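Local coordinates for protein putative cathepsin d (Ixodes ricinus, PDB 5N7Q) that probably cleaves proteins internally as a pepsin-like aspartic endopeptidase of the A1 family, captured here in its mature form with the inhibitor pepstatin A, at residues 317-322 / 333-338; 185-190 / 275-280. All blocks are in the same frame, centred on the assembly; numbering follows the deposited sequence. Where two conformers were deposited one is given.

Interaction 1: 317-322 / 333-338; sequences VFLGPY and VGFAEV
Phe318 carries CG anti to its backbone N (chi1 -167°) and Phe335 carries CG anti to its carbonyl carbon (chi1 -64°), and the two rings meet in a T-shaped stack between a short helix and the C-terminal strand of this pepsin-fold protease. The edge of Phe318 points at the face of Phe335: the planes stand at 87° and the centroids lie 5.3 Å apart. Phe318 CE2 does the touching, offset toward the rim of Phe335 and 3.8 Å from its CE1. Leu319, from the same turn of helix 316-319, sets CD2 against the edge of the Phe335 ring, 4.0 Å from CE1; its side chain also lies about 5 Å from that of Asp227, a predicted catalytic aspartate. Tyr322 CD2 sits over the centre of one face of the Phe318 ring, and Tyr322 OH is hydrogen-bonded to Ser280 O. After Gly320 and Pro321 the chain enters strand 322-327, antiparallel to 332-337, Tyr322 and Glu337 forming a non-hydrogen-bonded pair. Beside this pair Tyr322 CA makes a CH···O contact of 3.3 Å with Ala336 O. Val338 N donates to Pro321 O over 2.9 Å, while Val338 CB rests 3.5 Å from Gly320 O.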
# COMPACT_ATOMS: atom_id res chain seq x y z
N VAL A 317 6.20 -6.19 1.66
CA VAL A 317 6.96 -7.38 2.08
C VAL A 317 6.05 -8.58 2.37
O VAL A 317 6.38 -9.72 2.03
CB VAL A 317 7.85 -7.05 3.30
CG1 VAL A 317 8.23 -8.30 4.07
CG2 VAL A 317 9.06 -6.27 2.84
N PHE A 318 4.89 -8.32 3.00
CA PHE A 318 3.88 -9.35 3.30
C PHE A 318 2.90 -9.58 2.16
O PHE A 318 2.57 -10.74 1.84
CB PHE A 318 3.09 -8.98 4.58
CG PHE A 318 2.25 -10.09 5.14
CD1 PHE A 318 2.80 -11.03 5.99
CD2 PHE A 318 0.92 -10.21 4.80
CE1 PHE A 318 2.04 -12.05 6.51
CE2 PHE A 318 0.16 -11.26 5.30
CZ PHE A 318 0.70 -12.16 6.16
N LEU A 319 2.47 -8.50 1.53
CA LEU A 319 1.37 -8.57 0.56
C LEU A 319 1.84 -9.08 -0.79
O LEU A 319 1.01 -9.38 -1.65
CB LEU A 319 0.73 -7.16 0.43
CG LEU A 319 0.13 -6.57 1.71
CD1 LEU A 319 -0.25 -5.11 1.46
CD2 LEU A 319 -1.04 -7.39 2.20
N GLY A 320 3.13 -9.22 -1.00
CA GLY A 320 3.67 -9.94 -2.16
C GLY A 320 3.52 -11.45 -2.08
O GLY A 320 2.93 -12.08 -2.97
N PRO A 321 4.07 -12.06 -1.02
CA PRO A 321 3.96 -13.54 -0.93
C PRO A 321 2.54 -14.02 -0.60
O PRO A 321 2.23 -15.20 -0.80
CB PRO A 321 4.98 -13.92 0.18
CG PRO A 321 5.27 -12.65 0.89
CD PRO A 321 5.12 -11.55 -0.11
N TYR A 322 1.70 -13.11 -0.09
CA TYR A 322 0.30 -13.43 0.22
C TYR A 322 -0.64 -12.54 -0.58
O TYR A 322 -0.74 -11.34 -0.34
CB TYR A 322 0.07 -13.38 1.73
CG TYR A 322 0.98 -14.41 2.39
CD1 TYR A 322 0.74 -15.76 2.22
CD2 TYR A 322 2.15 -14.05 3.05
CE1 TYR A 322 1.60 -16.72 2.72
CE2 TYR A 322 3.01 -15.00 3.55
CZ TYR A 322 2.74 -16.33 3.36
OH TYR A 322 3.60 -17.29 3.89
N VAL A 333 -10.68 -9.26 5.44
CA VAL A 333 -9.45 -9.35 4.65
C VAL A 333 -9.14 -10.81 4.48
O VAL A 333 -9.19 -11.57 5.46
CB VAL A 333 -8.27 -8.59 5.29
CG1 VAL A 333 -7.00 -8.77 4.43
CG2 VAL A 333 -8.58 -7.10 5.48
N GLY A 334 -8.78 -11.20 3.26
CA GLY A 334 -8.42 -12.59 2.95
C GLY A 334 -6.95 -12.64 2.54
O GLY A 334 -6.47 -11.75 1.80
N PHE A 335 -6.25 -13.72 2.94
CA PHE A 335 -4.85 -13.95 2.56
C PHE A 335 -4.72 -15.37 2.00
O PHE A 335 -5.25 -16.31 2.56
CB PHE A 335 -3.88 -13.80 3.73
CG PHE A 335 -3.82 -12.41 4.32
CD1 PHE A 335 -3.29 -11.34 3.59
CD2 PHE A 335 -4.29 -12.17 5.59
CE1 PHE A 335 -3.23 -10.07 4.14
CE2 PHE A 335 -4.25 -10.91 6.13
CZ PHE A 335 -3.73 -9.86 5.42
N ALA A 336 -3.96 -15.51 0.92
CA ALA A 336 -3.60 -16.84 0.41
C ALA A 336 -2.18 -16.80 -0.16
O ALA A 336 -1.77 -15.80 -0.70
CB ALA A 336 -4.57 -17.31 -0.65
N GLU A 337 -1.51 -17.93 -0.14
CA GLU A 337 -0.19 -18.06 -0.73
C GLU A 337 -0.24 -17.67 -2.20
O GLU A 337 -1.06 -18.18 -2.94
CB GLU A 337 0.25 -19.51 -0.63
CG GLU A 337 1.66 -19.75 -1.09
CD GLU A 337 2.18 -21.16 -0.81
OE1 GLU A 337 1.44 -22.02 -0.25
OE2 GLU A 337 3.35 -21.41 -1.16
N VAL A 338 0.65 -16.80 -2.62
CA VAL A 338 0.67 -16.33 -4.00
C VAL A 338 1.04 -17.47 -4.96
O VAL A 338 1.71 -18.43 -4.56
CB VAL A 338 1.58 -15.08 -4.12
CG1 VAL A 338 3.06 -15.46 -4.09
CG2 VAL A 338 1.24 -14.25 -5.34

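Interaction 2: 185-190 / 275-280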
# COMPACT_ATOMS: atom_id res chain seq x y z
N SER A 185 -6.24 -22.30 -0.23
CA SER A 185 -7.50 -21.70 0.18
C SER A 185 -7.23 -20.37 0.87
O SER A 185 -6.18 -20.20 1.51
CB SER A 185 -8.24 -22.61 1.16
OG SER A 185 -7.53 -22.73 2.38
N ILE A 186 -8.14 -19.44 0.71
CA ILE A 186 -8.08 -18.14 1.38
C ILE A 186 -8.39 -18.31 2.85
O ILE A 186 -9.36 -18.99 3.22
CB ILE A 186 -9.08 -17.16 0.74
CG1 ILE A 186 -8.68 -16.84 -0.70
CG2 ILE A 186 -9.07 -15.84 1.47
CD1 ILE A 186 -9.81 -16.31 -1.56
N THR A 187 -7.56 -17.67 3.68
CA THR A 187 -7.88 -17.44 5.11
C THR A 187 -8.40 -16.03 5.33
O THR A 187 -7.70 -15.07 4.99
CB THR A 187 -6.60 -17.62 5.95
OG1 THR A 187 -6.14 -18.96 5.78
CG2 THR A 187 -6.88 -17.40 7.42
N TYR A 188 -9.60 -15.91 5.90
CA TYR A 188 -10.19 -14.60 6.17
C TYR A 188 -10.00 -14.21 7.62
O TYR A 188 -9.96 -15.06 8.50
CB TYR A 188 -11.67 -14.60 5.79
CG TYR A 188 -11.90 -14.52 4.29
CD1 TYR A 188 -11.71 -13.33 3.62
CD2 TYR A 188 -12.32 -15.64 3.57
CE1 TYR A 188 -11.91 -13.23 2.25
CE2 TYR A 188 -12.53 -15.56 2.19
CZ TYR A 188 -12.34 -14.35 1.53
OH TYR A 188 -12.53 -14.24 0.18
N VAL A 189 -9.88 -12.91 7.85
CA VAL A 189 -9.83 -12.29 9.17
C VAL A 189 -10.83 -11.10 9.13
O VAL A 189 -10.84 -10.32 8.18
CB VAL A 189 -8.39 -11.87 9.57
CG1 VAL A 189 -7.80 -10.82 8.64
CG2 VAL A 189 -8.34 -11.46 11.03
N PRO A 190 -11.68 -10.97 10.14
CA PRO A 190 -12.63 -9.85 10.09
C PRO A 190 -11.96 -8.52 10.37
O PRO A 190 -11.07 -8.43 11.23
CB PRO A 190 -13.62 -10.15 11.22
CG PRO A 190 -12.94 -11.12 12.10
CD PRO A 190 -11.90 -11.85 11.31
N SER A 275 -5.80 -15.57 12.18
CA SER A 275 -6.91 -16.54 12.21
C SER A 275 -6.44 -17.98 12.46
O SER A 275 -6.98 -18.94 11.90
CB SER A 275 -7.77 -16.42 10.94
OG SER A 275 -8.42 -15.14 10.90
N GLY A 276 -5.42 -18.12 13.30
CA GLY A 276 -4.88 -19.41 13.67
C GLY A 276 -3.95 -20.07 12.69
O GLY A 276 -3.42 -21.14 12.99
N LYS A 277 -3.74 -19.46 11.53
CA LYS A 277 -2.88 -20.01 10.49
C LYS A 277 -1.56 -19.24 10.44
O LYS A 277 -1.52 -18.01 10.61
CB LYS A 277 -3.57 -19.96 9.14
CG LYS A 277 -2.72 -20.56 8.04
CD LYS A 277 -3.48 -20.78 6.75
CE LYS A 277 -2.56 -21.33 5.68
NZ LYS A 277 -2.20 -22.75 5.91
N GLU A 278 -0.49 -19.96 10.15
CA GLU A 278 0.84 -19.36 10.04
C GLU A 278 1.10 -18.83 8.64
O GLU A 278 0.92 -19.55 7.66
CB GLU A 278 1.92 -20.36 10.42
CG GLU A 278 1.89 -20.66 11.91
CD GLU A 278 3.10 -21.41 12.44
OE1 GLU A 278 4.03 -21.73 11.67
OE2 GLU A 278 3.10 -21.67 13.66
N PHE A 279 1.58 -17.60 8.58
CA PHE A 279 2.00 -16.95 7.34
C PHE A 279 3.50 -16.63 7.50
O PHE A 279 3.87 -15.66 8.16
CB PHE A 279 1.15 -15.69 7.10
CG PHE A 279 -0.29 -16.02 6.83
CD1 PHE A 279 -0.73 -16.28 5.55
CD2 PHE A 279 -1.18 -16.12 7.89
CE1 PHE A 279 -2.04 -16.64 5.31
CE2 PHE A 279 -2.50 -16.47 7.66
CZ PHE A 279 -2.92 -16.72 6.37
N SER A 280 4.31 -17.47 6.88
CA SER A 280 5.78 -17.43 7.01
C SER A 280 6.40 -16.52 5.95
O SER A 280 5.94 -16.46 4.81
CB SER A 280 6.30 -18.87 6.87
OG SER A 280 7.69 -18.95 7.13
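Thr187 meets three side chains of 275-280, each with a different part of it. Phe279 approaches with the edge of its ring: CZ lies 3.8 Å from Thr187 CB, which is close to the ring plane, so the ring is turned rim-on. Phe279 also packs edge-to-face with Tyr322, turning its edge toward that ring. Lys277 is extended through chi2 (169°), which places CD 3.4 Å from Thr187 OG1 as the two side chains pass at a slant; the bend comes only beyond, at chi4, and turns NZ. Thr187 CG2, anti to the backbone N, turns instead to Ser275, 3.8 Å from its CB. Ser275 supplies the single hydrogen bond across the contact: OG donates to Tyr188 O over 2.9 Å, tilted 26° from the carbonyl plane. The same OG rests 3.5 Å from Val189 CB, so it touches both the Tyr188 carbonyl and the Val189 side chain. Gly276, next in the turn, is tied through its N to Asp202 OD2. The segments form no beta bridge; each pairs elsewhere, 187-190 with strand 332-337 and 277-281 with strand 270-274. This is side-chain packing of a beta-hairpin, 270-281, against an edge strand of another sheet, within the largely beta architecture of pepsin-like aspartic proteases.

How the interactions relate
The two contacts lie side by side, their centres 10 Å apart and on the same side of the chain's centre. Interaction 2 comes first along the chain and closes before interaction 1 opens. Strand 332-337 joins them: it pairs antiparallel with both 322-327 and 187-190, and Val333 O accepts from Val189 N at 2.8 Å. The hairpin 270-281 meets these neighbouring strands through interaction 2 at one end and, further along 277-281, through Tyr322 OH and Ser280 O, 2.7 Å apart. Helix 316-319 in interaction 1 carries Leu319 close to the predicted catalytic Asp227; interaction 2 itself lies away from the annotated sites.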